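Local coordinates for extracellular solute-binding protein, family 3 (PDB 5SV6) that is of unknown function but has the architecture of a periplasmic solute-binding protein and is probably linked to the methanol dehydrogenase system, at residues D76-E81 with N269-K274. Sequence-based numbering, arbitrary orientation.
Sequences DTMDRE and NTALHK
Thr-77 and Ala-271 meet where the end of helix 66-77 lies against helix 262-274, their CA atoms 5.7 Å apart. The apolar part of the contact centres on two methyl groups. CG2 of Thr-77, turned anti to its own backbone N (chi1 -54° for OG1), reaches across to the second helix and rests 3.7 Å from Ala-271 CB. The same methyl lies 3.6 Å from Ala-271 O and 4.0 Å from Lys-274 CB, so it sits over one turn of that helix. OG1 takes the other branch, beside the backbone N, and hydrogen-bonds back to Ile-73 O. Ala-271 CB is shared: Met-78, a selenomethionine, lays its CG methylene 3.6 Å from it, and the small side chain lets the two backbones come close.

The polar part runs through water. Thr-77 O, near the end of its helix, accepts hydrogen bonds from two waters, at 2.8 Å from water 1 and 2.7 Å from water 2. Both also accept from Lys-274 NZ, water 1 only weakly, so they bridge the two groups side by side. The lysine chain runs out from its helix toward Thr-77 O, with a bend at chi3 (-82°) that sets the ammonium beside the waters. The carboxylate of Asp-79 lies nearby without touching it, probably adding a mild attraction.

Asp-79, with positive phi, ends helix 66-77 in a Schellman motif, after which the chain turns toward strand 82-87. Met-78 continues along helix 262-274 over Leu-264, Glu-267 and Ile-268 and touches Leu-47 of strand 47-52, while Arg-80 forms a salt bridge with Glu-267. On another side of helix 262-274, Asn-269 and Leu-272 pack on Ser-120 of strand 118-133. The contact joins two helices far apart in sequence within the family 3 solute-binding fold.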
ATOM      1  N   ASP A  76      -4.882  18.182  13.531  1.00 14.76           N
ATOM      2  CA  ASP A  76      -4.829  19.649  13.531  1.00 16.64           C
ATOM      3  C   ASP A  76      -6.129  20.232  12.987  1.00 15.88           C
ATOM      4  O   ASP A  76      -6.695  21.167  13.554  1.00 16.77           O
ATOM      5  CB  ASP A  76      -3.668  20.160  12.672  1.00 15.56           C
ATOM      6  CG  ASP A  76      -2.305  19.988  13.341  1.00 18.45           C
ATOM      7  OD1 ASP A  76      -2.246  19.629  14.535  1.00 22.81           O
ATOM      8  OD2 ASP A  76      -1.284  20.227  12.661  1.00 20.74           O
ATOM      9  N   THR A  77      -6.595  19.671  11.875  1.00 15.67           N
ATOM     10  CA  THR A  77      -7.808  20.146  11.213  1.00 13.73           C
ATOM     11  C   THR A  77      -9.051  19.975  12.082  1.00 15.17           C
ATOM     12  O   THR A  77      -9.977  20.786  12.019  1.00 13.58           O
ATOM     13  CB  THR A  77      -7.993  19.450   9.859  1.00 14.35           C
ATOM     14  OG1 THR A  77      -6.799  19.623   9.090  1.00 12.29           O
ATOM     15  CG2 THR A  77      -9.187  20.036   9.090  1.00 13.02           C
HETATM   16  N   MSE A  78      -9.050  18.940  12.918  1.00 14.00           N
HETATM   17  CA  MSE A  78     -10.160  18.668  13.816  1.00 15.17           C
HETATM   18  C   MSE A  78      -9.985  19.364  15.156  1.00 17.80           C
HETATM   19  O   MSE A  78     -10.811  19.196  16.054  1.00 18.74           O
HETATM   20  CB  MSE A  78     -10.294  17.155  14.048  1.00 15.60           C
HETATM   21  CG  MSE A  78     -10.557  16.371  12.784  1.00 14.55           C
HETATM   22 SE   MSE A  78     -10.481  14.445  13.092  1.00 27.46          SE
HETATM   23  CE  MSE A  78     -12.190  14.275  14.030  1.00 16.76           C
ATOM     24  N   ASP A  79      -8.907  20.133  15.291  1.00 18.93           N
ATOM     25  CA  ASP A  79      -8.559  20.766  16.565  1.00 19.78           C
ATOM     26  C   ASP A  79      -8.420  19.766  17.713  1.00 19.86           C
ATOM     27  O   ASP A  79      -8.871  20.013  18.837  1.00 19.64           O
ATOM     28  CB  ASP A  79      -9.570  21.858  16.918  1.00 21.92           C
ATOM     29  CG  ASP A  79      -9.563  22.994  15.914  1.00 25.38           C
ATOM     30  OD1 ASP A  79      -8.465  23.485  15.575  1.00 28.48           O
ATOM     31  OD2 ASP A  79     -10.652  23.385  15.447  1.00 33.48           O
ATOM     32  N   ARG A  80      -7.781  18.638  17.441  1.00 17.32           N
ATOM     33  CA  ARG A  80      -7.546  17.657  18.489  1.00 18.10           C
ATOM     34  C   ARG A  80      -6.059  17.424  18.711  1.00 20.92           C
ATOM     35  O   ARG A  80      -5.245  17.628  17.810  1.00 19.12           O
ATOM     36  CB  ARG A  80      -8.217  16.334  18.133  1.00 19.75           C
ATOM     37  CG  ARG A  80      -9.732  16.397  18.078  1.00 19.56           C
ATOM     38  CD  ARG A  80     -10.259  15.076  17.583  1.00 20.43           C
ATOM     39  NE  ARG A  80     -11.712  14.993  17.586  1.00 20.20           N
ATOM     40  CZ  ARG A  80     -12.393  14.044  18.212  1.00 18.86           C
ATOM     41  NH1 ARG A  80     -11.749  13.108  18.900  1.00 21.23           N
ATOM     42  NH2 ARG A  80     -13.712  14.033  18.153  1.00 19.58           N
ATOM     43  N   GLU A  81      -5.708  16.981  19.910  1.00 17.44           N
ATOM     44  CA  GLU A  81      -4.344  16.563  20.166  1.00 20.46           C
ATOM     45  C   GLU A  81      -4.141  15.145  19.640  1.00 21.11           C
ATOM     46  O   GLU A  81      -4.894  14.237  19.979  1.00 19.81           O
ATOM     47  CB  GLU A  81      -4.023  16.616  21.656  1.00 22.18           C
ATOM     48  CG  GLU A  81      -2.704  15.951  21.983  1.00 28.92           C
ATOM     49  CD  GLU A  81      -2.225  16.262  23.381  1.00 33.20           C
ATOM     50  OE1 GLU A  81      -3.078  16.393  24.284  1.00 31.25           O
ATOM     51  OE2 GLU A  81      -0.990  16.388  23.559  1.00 35.65           O
ATOM     52  N   ASN A 269     -14.876  13.223   7.893  1.00  8.30           N
ATOM     53  CA  ASN A 269     -15.216  13.592   6.531  1.00 10.24           C
ATOM     54  C   ASN A 269     -15.138  15.104   6.314  1.00 10.60           C
ATOM     55  O   ASN A 269     -14.678  15.574   5.279  1.00  8.99           O
ATOM     56  CB  ASN A 269     -16.603  13.060   6.162  1.00  9.92           C
ATOM     57  CG  ASN A 269     -16.572  11.593   5.771  1.00 10.71           C
ATOM     58  OD1 ASN A 269     -15.514  11.068   5.406  1.00 10.42           O
ATOM     59  ND2 ASN A 269     -17.725  10.928   5.836  1.00  9.25           N
ATOM     60  N   THR A 270     -15.580  15.852   7.313  1.00  9.64           N
ATOM     61  CA  THR A 270     -15.530  17.302   7.239  1.00 11.87           C
ATOM     62  C   THR A 270     -14.082  17.759   7.182  1.00 11.48           C
ATOM     63  O   THR A 270     -13.732  18.619   6.379  1.00 12.66           O
ATOM     64  CB  THR A 270     -16.253  17.924   8.450  1.00 14.06           C
ATOM     65  OG1 THR A 270     -17.653  17.681   8.317  1.00 13.23           O
ATOM     66  CG2 THR A 270     -16.020  19.439   8.543  1.00 13.19           C
ATOM     67  N   ALA A 271     -13.237  17.166   8.025  1.00  9.91           N
ATOM     68  CA  ALA A 271     -11.843  17.567   8.092  1.00 10.26           C
ATOM     69  C   ALA A 271     -11.108  17.207   6.801  1.00 11.01           C
ATOM     70  O   ALA A 271     -10.304  17.991   6.306  1.00 12.53           O
ATOM     71  CB  ALA A 271     -11.153  16.935   9.295  1.00 11.31           C
ATOM     72  N   LEU A 272     -11.381  16.015   6.272  1.00 10.15           N
ATOM     73  CA  LEU A 272     -10.757  15.550   5.024  1.00 10.78           C
ATOM     74  C   LEU A 272     -11.013  16.512   3.876  1.00 11.51           C
ATOM     75  O   LEU A 272     -10.116  16.841   3.107  1.00 12.13           O
ATOM     76  CB  LEU A 272     -11.287  14.164   4.637  1.00 11.37           C
ATOM     77  CG  LEU A 272     -10.791  13.006   5.497  1.00 11.41           C
ATOM     78  CD1 LEU A 272     -11.411  11.682   5.058  1.00 11.07           C
ATOM     79  CD2 LEU A 272      -9.282  12.954   5.405  1.00 12.38           C
ATOM     80  N   HIS A 273     -12.251  16.957   3.755  1.00 11.68           N
ATOM     81  CA  HIS A 273     -12.571  17.912   2.708  1.00 13.43           C
ATOM     82  C   HIS A 273     -11.823  19.235   2.950  1.00 13.98           C
ATOM     83  O   HIS A 273     -11.206  19.797   2.031  1.00 15.67           O
ATOM     84  CB  HIS A 273     -14.085  18.119   2.617  1.00 13.14           C
ATOM     85  CG  HIS A 273     -14.502  18.915   1.423  1.00 16.89           C
ATOM     86  ND1 HIS A 273     -14.967  20.211   1.518  1.00 19.06           N
ATOM     87  CD2 HIS A 273     -14.504  18.609   0.103  1.00 17.82           C
ATOM     88  CE1 HIS A 273     -15.242  20.665   0.308  1.00 17.27           C
ATOM     89  NE2 HIS A 273     -14.971  19.713  -0.569  1.00 21.32           N
ATOM     90  N   LYS A 274     -11.839  19.709   4.192  1.00 13.42           N
ATOM     91  CA  LYS A 274     -11.180  20.973   4.535  1.00 15.39           C
ATOM     92  C   LYS A 274      -9.681  20.944   4.273  1.00 17.28           C
ATOM     93  O   LYS A 274      -9.109  21.905   3.759  1.00 18.10           O
ATOM     94  CB  LYS A 274     -11.429  21.340   6.005  1.00 16.58           C
ATOM     95  CG  LYS A 274     -12.525  22.368   6.201  1.00 22.36           C
ATOM     96  CD  LYS A 274     -12.419  23.094   7.552  1.00 20.86           C
ATOM     97  CE  LYS A 274     -13.041  22.266   8.653  1.00 19.85           C
ATOM     98  NZ  LYS A 274     -12.966  22.919   9.997  1.00 19.45           N
TER
HETATM   99  O   HOH W   1     -12.447  20.197  10.793  1.00 16.45           O
HETATM  100  O   HOH W   2     -10.355  23.296  11.181  1.00 26.11           O